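Local atomic coordinates of ribosomal RNA small subunit methyltransferase E (Bacillus subtilis, PDB entry 1VHK), a protein that probably methylates the N3 position of a specific uridine in 16S ribosomal RNA of the assembled 30S subunit, with S-adenosyl-L-methionine as methyl donor. Residues L105-F110 with Y242-I247; H157-L162 with E213-R218; Q164-F169 with T220-V225. All coordinates share one frame; numbering follows the deposited sequence.

Contact 1 (L105-F110 with Y242-I247); sequences LGAHAF and YALSAI
Leu-105 and Leu-244 form the apolar half of this contact, a compact illustration of how the turn between a helix and a strand is covered by another helix. CB of Leu-105 stands 3.7 Å from CB of Leu-244, so the two side chains meet at their roots and then diverge. Leu-244 carries its branch alongside the turn: CD2 reaches CB of Ala-107 at 4.1 Å, while CD1 lies near the CA of the same alanine. Leu-105 has CG anti to its carbonyl carbon (chi1 -61°), which sends its methyls toward the next residue of the opposing helix, Ser-245.

There the contact turns from apolar to mixed. CD2 of Leu-105 rests 3.3 Å from OG of Ser-245, and CD1 is close behind. The hydroxyl itself is hydrogen-bonded to Leu-241 O, one turn earlier in its own helix, so this buried polar atom has a partner and presents itself to two methyl groups.

The backbone contributes shape. Gly-106, with positive phi, is the C-prime residue of a Schellman motif that ends helix 94-104 and leads the chain toward strand 109-113. Leu-244 also packs on Val-83 and Ile-85 of strand 82-88, and Leu-105 on Tyr-242 of the second subunit; helix 239-253 both packs on the parallel sheet and meets the second subunit, where Tyr-242 OH bonds Ser-248 OG of that chain.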
ATOM      1  N   LEU A 105      -4.695  -1.524  -2.313  1.00 21.41           N
ATOM      2  CA  LEU A 105      -5.015  -0.209  -1.892  1.00 20.85           C
ATOM      3  C   LEU A 105      -6.185   0.516  -2.515  1.00 21.53           C
ATOM      4  O   LEU A 105      -6.356   1.728  -2.235  1.00 21.10           O
ATOM      5  CB  LEU A 105      -3.760   0.695  -1.898  1.00 18.72           C
ATOM      6  CG  LEU A 105      -2.673   0.186  -0.943  1.00 22.88           C
ATOM      7  CD1 LEU A 105      -1.311   0.706  -1.358  1.00 21.85           C
ATOM      8  CD2 LEU A 105      -2.995   0.534   0.509  1.00 22.90           C
ATOM      9  N   GLY A 106      -7.028  -0.087  -3.333  1.00 21.14           N
ATOM     10  CA  GLY A 106      -8.180   0.546  -3.890  1.00 20.88           C
ATOM     11  C   GLY A 106      -8.125   1.161  -5.242  1.00 20.92           C
ATOM     12  O   GLY A 106      -9.151   1.741  -5.675  1.00 22.87           O
ATOM     13  N   ALA A 107      -7.029   1.153  -5.964  1.00 20.83           N
ATOM     14  CA  ALA A 107      -6.937   1.749  -7.294  1.00 20.56           C
ATOM     15  C   ALA A 107      -8.064   1.271  -8.192  1.00 21.97           C
ATOM     16  O   ALA A 107      -8.423   0.092  -8.180  1.00 19.95           O
ATOM     17  CB  ALA A 107      -5.597   1.341  -7.929  1.00 19.78           C
ATOM     18  N   HIS A 108      -8.589   2.168  -9.041  1.00 24.82           N
ATOM     19  CA  HIS A 108      -9.689   1.829  -9.927  1.00 25.91           C
ATOM     20  C   HIS A 108      -9.232   1.272 -11.257  1.00 24.69           C
ATOM     21  O   HIS A 108      -9.907   0.412 -11.821  1.00 24.10           O
ATOM     22  CB  HIS A 108     -10.675   3.001 -10.157  1.00 29.08           C
ATOM     23  CG  HIS A 108     -11.788   2.599 -11.092  1.00 32.18           C
ATOM     24  ND1 HIS A 108     -12.835   1.779 -10.691  1.00 35.42           N
ATOM     25  CD2 HIS A 108     -11.969   2.822 -12.411  1.00 30.79           C
ATOM     26  CE1 HIS A 108     -13.625   1.545 -11.729  1.00 32.35           C
ATOM     27  NE2 HIS A 108     -13.119   2.171 -12.778  1.00 32.53           N
ATOM     28  N   ALA A 109      -8.060   1.691 -11.739  1.00 24.81           N
ATOM     29  CA  ALA A 109      -7.637   1.143 -13.049  1.00 25.72           C
ATOM     30  C   ALA A 109      -6.171   1.501 -13.244  1.00 25.57           C
ATOM     31  O   ALA A 109      -5.712   2.333 -12.481  1.00 23.59           O
ATOM     32  CB  ALA A 109      -8.488   1.714 -14.172  1.00 23.55           C
ATOM     33  N   PHE A 110      -5.471   0.736 -14.114  1.00 24.81           N
ATOM     34  CA  PHE A 110      -4.060   1.073 -14.313  1.00 24.38           C
ATOM     35  C   PHE A 110      -3.797   1.400 -15.768  1.00 26.10           C
ATOM     36  O   PHE A 110      -4.456   0.886 -16.678  1.00 28.56           O
ATOM     37  CB  PHE A 110      -3.146  -0.051 -13.853  1.00 22.10           C
ATOM     38  CG  PHE A 110      -3.256  -0.442 -12.422  1.00 16.99           C
ATOM     39  CD1 PHE A 110      -2.456   0.119 -11.458  1.00 14.63           C
ATOM     40  CD2 PHE A 110      -4.226  -1.371 -12.042  1.00 18.08           C
ATOM     41  CE1 PHE A 110      -2.561  -0.289 -10.134  1.00 19.73           C
ATOM     42  CE2 PHE A 110      -4.363  -1.760 -10.721  1.00 16.66           C
ATOM     43  CZ  PHE A 110      -3.511  -1.221  -9.771  1.00 19.34           C
ATOM     44  N   TYR A 242       1.902   5.184  -1.683  1.00 24.21           N
ATOM     45  CA  TYR A 242       1.706   6.339  -0.813  1.00 25.67           C
ATOM     46  C   TYR A 242       0.433   7.089  -1.214  1.00 26.82           C
ATOM     47  O   TYR A 242      -0.460   7.396  -0.410  1.00 25.40           O
ATOM     48  CB  TYR A 242       2.918   7.268  -1.003  1.00 26.55           C
ATOM     49  CG  TYR A 242       2.891   8.550  -0.228  1.00 27.85           C
ATOM     50  CD1 TYR A 242       3.683   8.673   0.910  1.00 28.91           C
ATOM     51  CD2 TYR A 242       2.102   9.640  -0.608  1.00 27.48           C
ATOM     52  CE1 TYR A 242       3.689   9.838   1.655  1.00 30.57           C
ATOM     53  CE2 TYR A 242       2.090  10.801   0.136  1.00 28.99           C
ATOM     54  CZ  TYR A 242       2.889  10.899   1.261  1.00 31.51           C
ATOM     55  OH  TYR A 242       2.908  12.049   2.022  1.00 31.64           O
ATOM     56  N   ALA A 243       0.379   7.446  -2.515  1.00 26.03           N
ATOM     57  CA  ALA A 243      -0.791   8.146  -3.014  1.00 26.31           C
ATOM     58  C   ALA A 243      -2.094   7.421  -2.727  1.00 25.20           C
ATOM     59  O   ALA A 243      -3.061   8.076  -2.330  1.00 26.66           O
ATOM     60  CB  ALA A 243      -0.688   8.412  -4.517  1.00 25.57           C
ATOM     61  N   LEU A 244      -2.203   6.106  -2.946  1.00 23.89           N
ATOM     62  CA  LEU A 244      -3.516   5.483  -2.748  1.00 23.23           C
ATOM     63  C   LEU A 244      -3.818   5.453  -1.236  1.00 23.70           C
ATOM     64  O   LEU A 244      -4.964   5.604  -0.847  1.00 24.85           O
ATOM     65  CB  LEU A 244      -3.666   4.131  -3.310  1.00 22.60           C
ATOM     66  CG  LEU A 244      -4.068   3.709  -4.679  1.00 24.38           C
ATOM     67  CD1 LEU A 244      -4.796   4.771  -5.459  1.00 17.70           C
ATOM     68  CD2 LEU A 244      -2.894   3.100  -5.458  1.00 16.89           C
ATOM     69  N   SER A 245      -2.791   5.174  -0.452  1.00 21.57           N
ATOM     70  CA  SER A 245      -2.900   5.092   0.978  1.00 21.01           C
ATOM     71  C   SER A 245      -3.316   6.423   1.576  1.00 20.74           C
ATOM     72  O   SER A 245      -4.259   6.434   2.376  1.00 22.58           O
ATOM     73  CB  SER A 245      -1.583   4.593   1.617  1.00 22.86           C
ATOM     74  OG  SER A 245      -1.292   3.290   1.104  1.00 16.64           O
ATOM     75  N   ALA A 246      -2.768   7.526   1.108  1.00 20.71           N
ATOM     76  CA  ALA A 246      -3.194   8.853   1.566  1.00 19.69           C
ATOM     77  C   ALA A 246      -4.645   9.100   1.184  1.00 20.70           C
ATOM     78  O   ALA A 246      -5.445   9.525   2.030  1.00 21.69           O
ATOM     79  CB  ALA A 246      -2.268   9.918   0.995  1.00 18.99           C
ATOM     80  N   ILE A 247      -5.062   8.761  -0.040  1.00 20.01           N
ATOM     81  CA  ILE A 247      -6.474   9.006  -0.415  1.00 19.87           C
ATOM     82  C   ILE A 247      -7.406   8.261   0.523  1.00 20.83           C
ATOM     83  O   ILE A 247      -8.454   8.760   0.980  1.00 16.95           O
ATOM     84  CB  ILE A 247      -6.689   8.704  -1.904  1.00 15.57           C
ATOM     85  CG1 ILE A 247      -6.150   9.835  -2.755  1.00 14.25           C
ATOM     86  CG2 ILE A 247      -8.153   8.462  -2.268  1.00 15.06           C
ATOM     87  CD1 ILE A 247      -5.486   9.448  -4.054  1.00 16.87           C
TER

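Contact 2 (H157-L162 with E213-R218); sequences HSFQQL and EAEVER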
ATOM      1  N   HIS A 157       0.277   2.703 -23.238  1.00 44.33           N
ATOM      2  CA  HIS A 157      -0.034   3.914 -23.942  1.00 41.21           C
ATOM      3  C   HIS A 157       1.230   4.644 -24.379  1.00 41.22           C
ATOM      4  O   HIS A 157       2.240   4.638 -23.686  1.00 38.98           O
ATOM      5  CB  HIS A 157      -0.794   4.893 -23.009  1.00 36.43           C
ATOM      6  CG  HIS A 157      -2.266   4.667 -22.932  1.00 29.24           C
ATOM      7  ND1 HIS A 157      -2.828   3.463 -22.647  1.00 27.38           N
ATOM      8  CD2 HIS A 157      -3.301   5.538 -23.089  1.00 28.43           C
ATOM      9  CE1 HIS A 157      -4.150   3.568 -22.682  1.00 28.95           C
ATOM     10  NE2 HIS A 157      -4.469   4.825 -22.931  1.00 25.91           N
ATOM     11  N   SER A 158       1.135   5.233 -25.575  1.00 41.93           N
ATOM     12  CA  SER A 158       2.289   6.080 -25.977  1.00 43.05           C
ATOM     13  C   SER A 158       2.152   7.308 -25.052  1.00 42.54           C
ATOM     14  O   SER A 158       1.054   7.532 -24.555  1.00 43.17           O
ATOM     15  CB  SER A 158       2.151   6.514 -27.419  1.00 43.61           C
ATOM     16  OG  SER A 158       1.055   7.438 -27.563  1.00 45.68           O
ATOM     17  N   PHE A 159       3.172   8.107 -24.904  1.00 44.95           N
ATOM     18  CA  PHE A 159       3.074   9.335 -24.128  1.00 46.05           C
ATOM     19  C   PHE A 159       1.973  10.225 -24.687  1.00 46.09           C
ATOM     20  O   PHE A 159       1.218  10.825 -23.938  1.00 46.86           O
ATOM     21  CB  PHE A 159       4.408  10.082 -24.123  1.00 49.18           C
ATOM     22  CG  PHE A 159       4.373  11.244 -23.165  1.00 53.98           C
ATOM     23  CD1 PHE A 159       4.047  12.508 -23.619  1.00 54.96           C
ATOM     24  CD2 PHE A 159       4.635  11.053 -21.818  1.00 54.62           C
ATOM     25  CE1 PHE A 159       3.998  13.576 -22.737  1.00 55.40           C
ATOM     26  CE2 PHE A 159       4.576  12.118 -20.937  1.00 56.04           C
ATOM     27  CZ  PHE A 159       4.260  13.383 -21.403  1.00 56.20           C
ATOM     28  N   GLN A 160       1.879  10.302 -26.015  1.00 47.13           N
ATOM     29  CA  GLN A 160       0.864  11.089 -26.692  1.00 45.67           C
ATOM     30  C   GLN A 160      -0.536  10.595 -26.327  1.00 43.23           C
ATOM     31  O   GLN A 160      -1.402  11.401 -25.983  1.00 42.43           O
ATOM     32  CB  GLN A 160       1.022  11.019 -28.210  1.00 48.71           C
ATOM     33  CG  GLN A 160       0.414  12.110 -29.026  1.00 51.35           C
ATOM     34  CD  GLN A 160      -1.053  12.369 -28.956  1.00 54.70           C
ATOM     35  OE1 GLN A 160      -1.520  13.493 -28.668  1.00 52.24           O
ATOM     36  NE2 GLN A 160      -1.881  11.352 -29.241  1.00 57.19           N
ATOM     37  N   GLN A 161      -0.750   9.297 -26.460  1.00 41.30           N
ATOM     38  CA  GLN A 161      -2.081   8.732 -26.208  1.00 41.66           C
ATOM     39  C   GLN A 161      -2.591   9.068 -24.817  1.00 41.26           C
ATOM     40  O   GLN A 161      -3.763   9.388 -24.609  1.00 40.79           O
ATOM     41  CB  GLN A 161      -2.066   7.221 -26.428  1.00 41.53           C
ATOM     42  CG  GLN A 161      -2.008   6.850 -27.911  1.00 41.01           C
ATOM     43  CD  GLN A 161      -1.756   5.364 -28.085  1.00 44.74           C
ATOM     44  OE1 GLN A 161      -0.812   4.831 -27.478  1.00 45.84           O
ATOM     45  NE2 GLN A 161      -2.607   4.721 -28.880  1.00 42.29           N
ATOM     46  N   LEU A 162      -1.683   8.996 -23.844  1.00 39.98           N
ATOM     47  CA  LEU A 162      -2.007   9.322 -22.476  1.00 40.38           C
ATOM     48  C   LEU A 162      -2.530  10.758 -22.409  1.00 42.31           C
ATOM     49  O   LEU A 162      -3.668  11.013 -21.979  1.00 41.82           O
ATOM     50  CB  LEU A 162      -0.805   9.081 -21.577  1.00 34.49           C
ATOM     51  CG  LEU A 162      -0.932   9.643 -20.145  1.00 36.35           C
ATOM     52  CD1 LEU A 162      -1.669   8.665 -19.244  1.00 29.12           C
ATOM     53  CD2 LEU A 162       0.430  10.022 -19.593  1.00 35.67           C
ATOM     54  N   GLU A 213      11.319  17.295 -18.101  1.00 51.79           N
ATOM     55  CA  GLU A 213      10.824  18.680 -18.114  1.00 52.71           C
ATOM     56  C   GLU A 213       9.815  18.873 -19.248  1.00 52.04           C
ATOM     57  O   GLU A 213       8.730  19.426 -19.053  1.00 51.80           O
ATOM     58  CB  GLU A 213      11.953  19.682 -18.263  1.00 56.94           C
ATOM     59  CG  GLU A 213      13.037  19.629 -17.210  1.00 61.04           C
ATOM     60  CD  GLU A 213      14.036  20.764 -17.294  1.00 63.81           C
ATOM     61  OE1 GLU A 213      13.800  21.731 -18.054  1.00 64.92           O
ATOM     62  OE2 GLU A 213      15.074  20.708 -16.589  1.00 63.79           O
ATOM     63  N   ALA A 214      10.168  18.375 -20.430  1.00 50.85           N
ATOM     64  CA  ALA A 214       9.292  18.454 -21.587  1.00 50.99           C
ATOM     65  C   ALA A 214       7.932  17.836 -21.282  1.00 51.42           C
ATOM     66  O   ALA A 214       6.917  18.529 -21.393  1.00 52.33           O
ATOM     67  CB  ALA A 214       9.933  17.817 -22.799  1.00 48.29           C
ATOM     68  N   GLU A 215       7.933  16.608 -20.807  1.00 51.87           N
ATOM     69  CA  GLU A 215       6.772  15.839 -20.415  1.00 50.82           C
ATOM     70  C   GLU A 215       5.891  16.551 -19.397  1.00 49.17           C
ATOM     71  O   GLU A 215       4.662  16.586 -19.544  1.00 47.03           O
ATOM     72  CB  GLU A 215       7.223  14.472 -19.844  1.00 52.89           C
ATOM     73  CG  GLU A 215       7.678  13.491 -20.911  1.00 52.87           C
ATOM     74  CD  GLU A 215       8.368  12.267 -20.336  1.00 52.73           C
ATOM     75  OE1 GLU A 215       8.268  11.171 -20.930  1.00 49.94           O
ATOM     76  OE2 GLU A 215       9.018  12.443 -19.282  1.00 52.57           O
ATOM     77  N   VAL A 216       6.509  17.130 -18.357  1.00 48.06           N
ATOM     78  CA  VAL A 216       5.715  17.860 -17.361  1.00 48.83           C
ATOM     79  C   VAL A 216       4.955  18.983 -18.056  1.00 49.73           C
ATOM     80  O   VAL A 216       3.729  19.078 -17.974  1.00 48.82           O
ATOM     81  CB  VAL A 216       6.527  18.403 -16.193  1.00 46.29           C
ATOM     82  CG1 VAL A 216       5.625  19.147 -15.203  1.00 40.96           C
ATOM     83  CG2 VAL A 216       7.269  17.288 -15.467  1.00 43.67           C
ATOM     84  N   GLU A 217       5.690  19.781 -18.830  1.00 50.82           N
ATOM     85  CA  GLU A 217       5.097  20.830 -19.637  1.00 52.02           C
ATOM     86  C   GLU A 217       3.877  20.376 -20.414  1.00 51.01           C
ATOM     87  O   GLU A 217       2.852  21.071 -20.365  1.00 50.33           O
ATOM     88  CB  GLU A 217       6.146  21.422 -20.581  1.00 58.12           C
ATOM     89  CG  GLU A 217       7.021  22.478 -19.928  1.00 63.65           C
ATOM     90  CD  GLU A 217       7.681  23.391 -20.941  1.00 69.45           C
ATOM     91  OE1 GLU A 217       6.980  24.255 -21.510  1.00 70.27           O
ATOM     92  OE2 GLU A 217       8.909  23.255 -21.184  1.00 73.54           O
ATOM     93  N   ARG A 218       3.895  19.241 -21.098  1.00 51.14           N
ATOM     94  CA  ARG A 218       2.707  18.770 -21.830  1.00 51.76           C
ATOM     95  C   ARG A 218       1.583  18.338 -20.893  1.00 51.21           C
ATOM     96  O   ARG A 218       0.395  18.560 -21.183  1.00 50.27           O
ATOM     97  CB  ARG A 218       3.097  17.609 -22.748  1.00 52.90           C
ATOM     98  CG  ARG A 218       4.588  17.543 -23.012  1.00 57.67           C
ATOM     99  CD  ARG A 218       4.923  17.688 -24.478  1.00 62.11           C
ATOM    100  NE  ARG A 218       4.014  18.572 -25.177  1.00 67.72           N
ATOM    101  CZ  ARG A 218       3.961  19.888 -25.150  1.00 68.56           C
ATOM    102  NH1 ARG A 218       4.819  20.592 -24.418  1.00 70.25           N
ATOM    103  NH2 ARG A 218       3.047  20.535 -25.870  1.00 68.45           N
TER
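The ring of Phe-159 has the aliphatic part of Glu-215 over one face and Arg-218 at its edge. This is side-by-side packing of helices 159-165 and 213-221 in the SPOUT-class methyltransferase domain, with a single aromatic ring bridging them. Glu-215 CG sits 3.4 Å from CE2 of Phe-159, and CB of Glu-215 lies just outside the rim of the ring, near CZ and CE2. Beyond them the carboxylate plane is tilted only 23° from the ring, and OE1 of Glu-215 comes to 3.7 Å from CD2 of Phe-159. At the edge, near the ring plane, CG of Arg-218 approaches CE1 of Phe-159 at 4.0 Å, and the backbone O of Glu-215 also lies in that plane.

The ring gets there because Phe-159 places CG anti to its backbone N (chi1 -172°), reaching outward from the first turn of its helix. It also touches Phe-113 of strand 109-113, which ties the pair to the sheet. With an alanine in place of Phe-159, the methylenes of Glu-215 and Arg-218 would probably lose the ring they share, leaving a gap between the helices.

The charged ends have their own partners. Glu-215 receives Ala-116 N on OE1 and Thr-212 N on OE2, bonds that hold the carboxylate beside the CD2-CE2 rim, on the side of the ring where CG sits; Arg-218 makes a salt bridge to Glu-221. The start of the phenylalanine's helix is secured by a capping box. Ser-158 N donates to OE1 of Gln-161 in the carbonyl plane, on a lone pair, at 2.8 Å, and in return Gln-161 N gives a nearly straight bond (165°) to Ser-158 OG, also 2.8 Å long.

Contact 3 (Q164-F169 with T220-V225); sequences QRMQDF and TEQDGV
Met-166, present as selenomethionine, bends its side chain against the turn at Gln-222 and supplies the touching atoms on the 164-169 side. The first torsion sets CG anti to the carbonyl carbon (chi1 -47°), aiming the chain toward the 220-225 segment. Further bends at chi2 and chi3 follow; as modelled, chi3 is close to 16°, which folds CE back toward CB of its own side chain. The result is a hooked chain whose flank and end both touch: SE of Met-166 lies 3.9 Å from CB of Gln-222, and CE is about equally far from that same atom.

The methyl then continues past the side chain to the backbone. CE of Met-166 comes to 3.5 Å from the carbonyl O of Gln-222 and to 4.0 Å from N of Gly-224, whose backbone faces the methyl. Gln-222 likewise has CG anti to its carbonyl carbon, and its chain bends at chi2; CB is the part of it that meets the selenium. The two side chains run obliquely to each other, joined by dispersion contacts without any hydrogen bond between the two segments.

The opposing turn has its own internal order. Asp-223, at positive phi, donates its N to Thr-220 O at 3.2 Å and is the C-prime residue of a Schellman motif closing helix 213-221. After Gly-224, Val-225 pairs with Cys-172 and Val-174 of strand 171-175. A helix stopped by such a turn and leading directly into the next parallel strand is the characteristic connection of an alpha/beta fold, here at the edge of the methyltransferase sheet.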
ATOM      1  N   GLN A 164      -4.105  12.392 -24.566  1.00 49.48           N
ATOM      2  CA  GLN A 164      -5.467  12.484 -25.065  1.00 51.48           C
ATOM      3  C   GLN A 164      -6.471  11.866 -24.114  1.00 52.67           C
ATOM      4  O   GLN A 164      -7.674  12.105 -24.283  1.00 54.90           O
ATOM      5  CB  GLN A 164      -5.623  11.867 -26.462  1.00 49.51           C
ATOM      6  N   ARG A 165      -6.043  11.092 -23.134  1.00 53.10           N
ATOM      7  CA  ARG A 165      -6.982  10.459 -22.210  1.00 53.97           C
ATOM      8  C   ARG A 165      -7.412  11.414 -21.109  1.00 53.30           C
ATOM      9  O   ARG A 165      -8.550  11.370 -20.642  1.00 51.94           O
ATOM     10  CB  ARG A 165      -6.333   9.202 -21.603  1.00 57.25           C
ATOM     11  CG  ARG A 165      -7.324   8.109 -21.233  1.00 58.11           C
ATOM     12  CD  ARG A 165      -6.777   6.734 -21.556  1.00 60.53           C
ATOM     13  NE  ARG A 165      -7.731   5.874 -22.249  1.00 60.09           N
ATOM     14  CZ  ARG A 165      -8.842   5.406 -21.710  1.00 62.25           C
ATOM     15  NH1 ARG A 165      -9.146   5.716 -20.447  1.00 63.94           N
ATOM     16  NH2 ARG A 165      -9.659   4.624 -22.411  1.00 63.16           N
HETATM   17  N   MSE A 166      -6.551  12.350 -20.766  1.00 54.12           N
HETATM   18  CA  MSE A 166      -6.715  13.307 -19.698  1.00 55.46           C
HETATM   19  C   MSE A 166      -8.067  13.967 -19.601  1.00 54.77           C
HETATM   20  O   MSE A 166      -8.626  14.155 -18.505  1.00 54.20           O
HETATM   21  CB  MSE A 166      -5.597  14.379 -19.762  1.00 56.49           C
HETATM   22  CG  MSE A 166      -4.238  13.725 -19.943  1.00 63.26           C
HETATM   23 SE   MSE A 166      -2.856  14.438 -18.862  1.00 74.17          SE
HETATM   24  CE  MSE A 166      -3.836  15.407 -17.560  1.00 70.61           C
ATOM     25  N   GLN A 167      -8.655  14.299 -20.738  1.00 54.49           N
ATOM     26  CA  GLN A 167      -9.935  14.975 -20.812  1.00 54.71           C
ATOM     27  C   GLN A 167     -11.090  14.238 -20.170  1.00 52.76           C
ATOM     28  O   GLN A 167     -12.116  14.840 -19.803  1.00 52.82           O
ATOM     29  CB  GLN A 167     -10.236  15.233 -22.300  1.00 60.34           C
ATOM     30  CG  GLN A 167     -10.714  16.652 -22.598  1.00 65.16           C
ATOM     31  CD  GLN A 167     -10.795  16.859 -24.108  1.00 68.92           C
ATOM     32  OE1 GLN A 167     -11.433  16.039 -24.778  1.00 71.23           O
ATOM     33  NE2 GLN A 167     -10.131  17.884 -24.621  1.00 69.43           N
ATOM     34  N   ASP A 168     -11.015  12.922 -20.064  1.00 50.58           N
ATOM     35  CA  ASP A 168     -12.069  12.104 -19.529  1.00 48.49           C
ATOM     36  C   ASP A 168     -12.190  12.190 -18.019  1.00 46.13           C
ATOM     37  O   ASP A 168     -13.252  11.886 -17.469  1.00 44.96           O
ATOM     38  CB  ASP A 168     -11.883  10.635 -19.927  1.00 53.71           C
ATOM     39  CG  ASP A 168     -11.590  10.392 -21.387  1.00 55.65           C
ATOM     40  OD1 ASP A 168     -11.391   9.198 -21.740  1.00 56.83           O
ATOM     41  OD2 ASP A 168     -11.571  11.345 -22.193  1.00 54.74           O
ATOM     42  N   PHE A 169     -11.143  12.609 -17.311  1.00 44.46           N
ATOM     43  CA  PHE A 169     -11.243  12.606 -15.862  1.00 44.16           C
ATOM     44  C   PHE A 169     -11.578  13.957 -15.258  1.00 43.30           C
ATOM     45  O   PHE A 169     -11.065  14.977 -15.677  1.00 44.82           O
ATOM     46  CB  PHE A 169      -9.933  12.104 -15.236  1.00 41.62           C
ATOM     47  CG  PHE A 169      -9.364  10.884 -15.893  1.00 37.38           C
ATOM     48  CD1 PHE A 169      -8.436  10.998 -16.912  1.00 36.11           C
ATOM     49  CD2 PHE A 169      -9.739   9.621 -15.475  1.00 35.11           C
ATOM     50  CE1 PHE A 169      -7.892   9.872 -17.499  1.00 34.90           C
ATOM     51  CE2 PHE A 169      -9.217   8.501 -16.062  1.00 30.58           C
ATOM     52  CZ  PHE A 169      -8.273   8.626 -17.054  1.00 33.44           C
ATOM     53  N   THR A 220       1.057  19.542 -17.786  1.00 51.12           N
ATOM     54  CA  THR A 220       0.536  20.753 -17.165  1.00 55.13           C
ATOM     55  C   THR A 220      -0.386  21.551 -18.066  1.00 56.85           C
ATOM     56  O   THR A 220      -1.362  22.153 -17.569  1.00 57.07           O
ATOM     57  CB  THR A 220       1.677  21.642 -16.656  1.00 56.83           C
ATOM     58  OG1 THR A 220       2.852  21.309 -17.415  1.00 63.11           O
ATOM     59  CG2 THR A 220       1.974  21.392 -15.194  1.00 57.85           C
ATOM     60  N   GLU A 221      -0.165  21.529 -19.380  1.00 58.32           N
ATOM     61  CA  GLU A 221      -1.040  22.228 -20.315  1.00 60.68           C
ATOM     62  C   GLU A 221      -2.317  21.448 -20.581  1.00 61.60           C
ATOM     63  O   GLU A 221      -3.332  22.013 -21.007  1.00 61.37           O
ATOM     64  CB  GLU A 221      -0.321  22.638 -21.586  1.00 63.33           C
ATOM     65  CG  GLU A 221       0.458  21.546 -22.269  1.00 67.88           C
ATOM     66  CD  GLU A 221       1.322  22.014 -23.420  1.00 68.68           C
ATOM     67  OE1 GLU A 221       2.148  22.929 -23.222  1.00 70.12           O
ATOM     68  OE2 GLU A 221       1.213  21.436 -24.523  1.00 68.41           O
ATOM     69  N   GLN A 222      -2.340  20.161 -20.211  1.00 62.56           N
ATOM     70  CA  GLN A 222      -3.542  19.345 -20.284  1.00 62.44           C
ATOM     71  C   GLN A 222      -4.280  19.380 -18.941  1.00 61.66           C
ATOM     72  O   GLN A 222      -5.089  18.491 -18.644  1.00 62.08           O
ATOM     73  CB  GLN A 222      -3.234  17.891 -20.617  1.00 67.38           C
ATOM     74  CG  GLN A 222      -2.768  17.601 -22.020  1.00 72.98           C
ATOM     75  CD  GLN A 222      -3.792  17.919 -23.092  1.00 74.69           C
ATOM     76  OE1 GLN A 222      -4.921  17.421 -23.079  1.00 75.83           O
ATOM     77  NE2 GLN A 222      -3.411  18.766 -24.044  1.00 74.27           N
ATOM     78  N   ASP A 223      -3.984  20.371 -18.109  1.00 60.24           N
ATOM     79  CA  ASP A 223      -4.580  20.521 -16.805  1.00 59.18           C
ATOM     80  C   ASP A 223      -3.985  19.607 -15.740  1.00 56.75           C
ATOM     81  O   ASP A 223      -4.590  19.470 -14.668  1.00 56.70           O
ATOM     82  CB  ASP A 223      -6.100  20.317 -16.836  1.00 60.68           C
ATOM     83  CG  ASP A 223      -6.774  21.463 -17.570  1.00 64.70           C
ATOM     84  OD1 ASP A 223      -7.875  21.222 -18.100  1.00 65.73           O
ATOM     85  OD2 ASP A 223      -6.158  22.556 -17.611  1.00 65.97           O
ATOM     86  N   GLY A 224      -2.854  18.983 -16.022  1.00 53.46           N
ATOM     87  CA  GLY A 224      -2.235  18.128 -14.995  1.00 51.12           C
ATOM     88  C   GLY A 224      -1.576  19.099 -14.001  1.00 49.66           C
ATOM     89  O   GLY A 224      -1.053  20.127 -14.462  1.00 50.15           O
ATOM     90  N   VAL A 225      -1.714  18.836 -12.714  1.00 45.97           N
ATOM     91  CA  VAL A 225      -1.114  19.718 -11.712  1.00 42.87           C
ATOM     92  C   VAL A 225      -0.040  18.981 -10.919  1.00 41.76           C
ATOM     93  O   VAL A 225      -0.371  18.029 -10.203  1.00 42.71           O
ATOM     94  CB  VAL A 225      -2.162  20.263 -10.732  1.00 40.63           C
ATOM     95  CG1 VAL A 225      -1.521  21.028  -9.592  1.00 35.19           C
ATOM     96  CG2 VAL A 225      -3.203  21.098 -11.455  1.00 40.58           C
TER

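In the fold
All three contacts belong to the methyltransferase domain and lie beside its parallel sheet, but at different depths. Contact 1 lies about 8 Å from the centre of the chain, at the dimer interface; contacts 2 and 3 are 23 and 21 Å out. The centre of contact 1 is 22 Å from that of contact 2 and 19 Å from that of contact 3, with nearest atoms about 7 Å apart. Contacts 2 and 3, centres 10 Å apart, touch through His-157 and Arg-165: contact 2 joins helices 159-165 and 213-221 near their starts, contact 3 the chain just beyond their ends. Their segments alternate in sequence, within the span bridged by contact 1, consistent with a dimeric SPOUT-type methyltransferase.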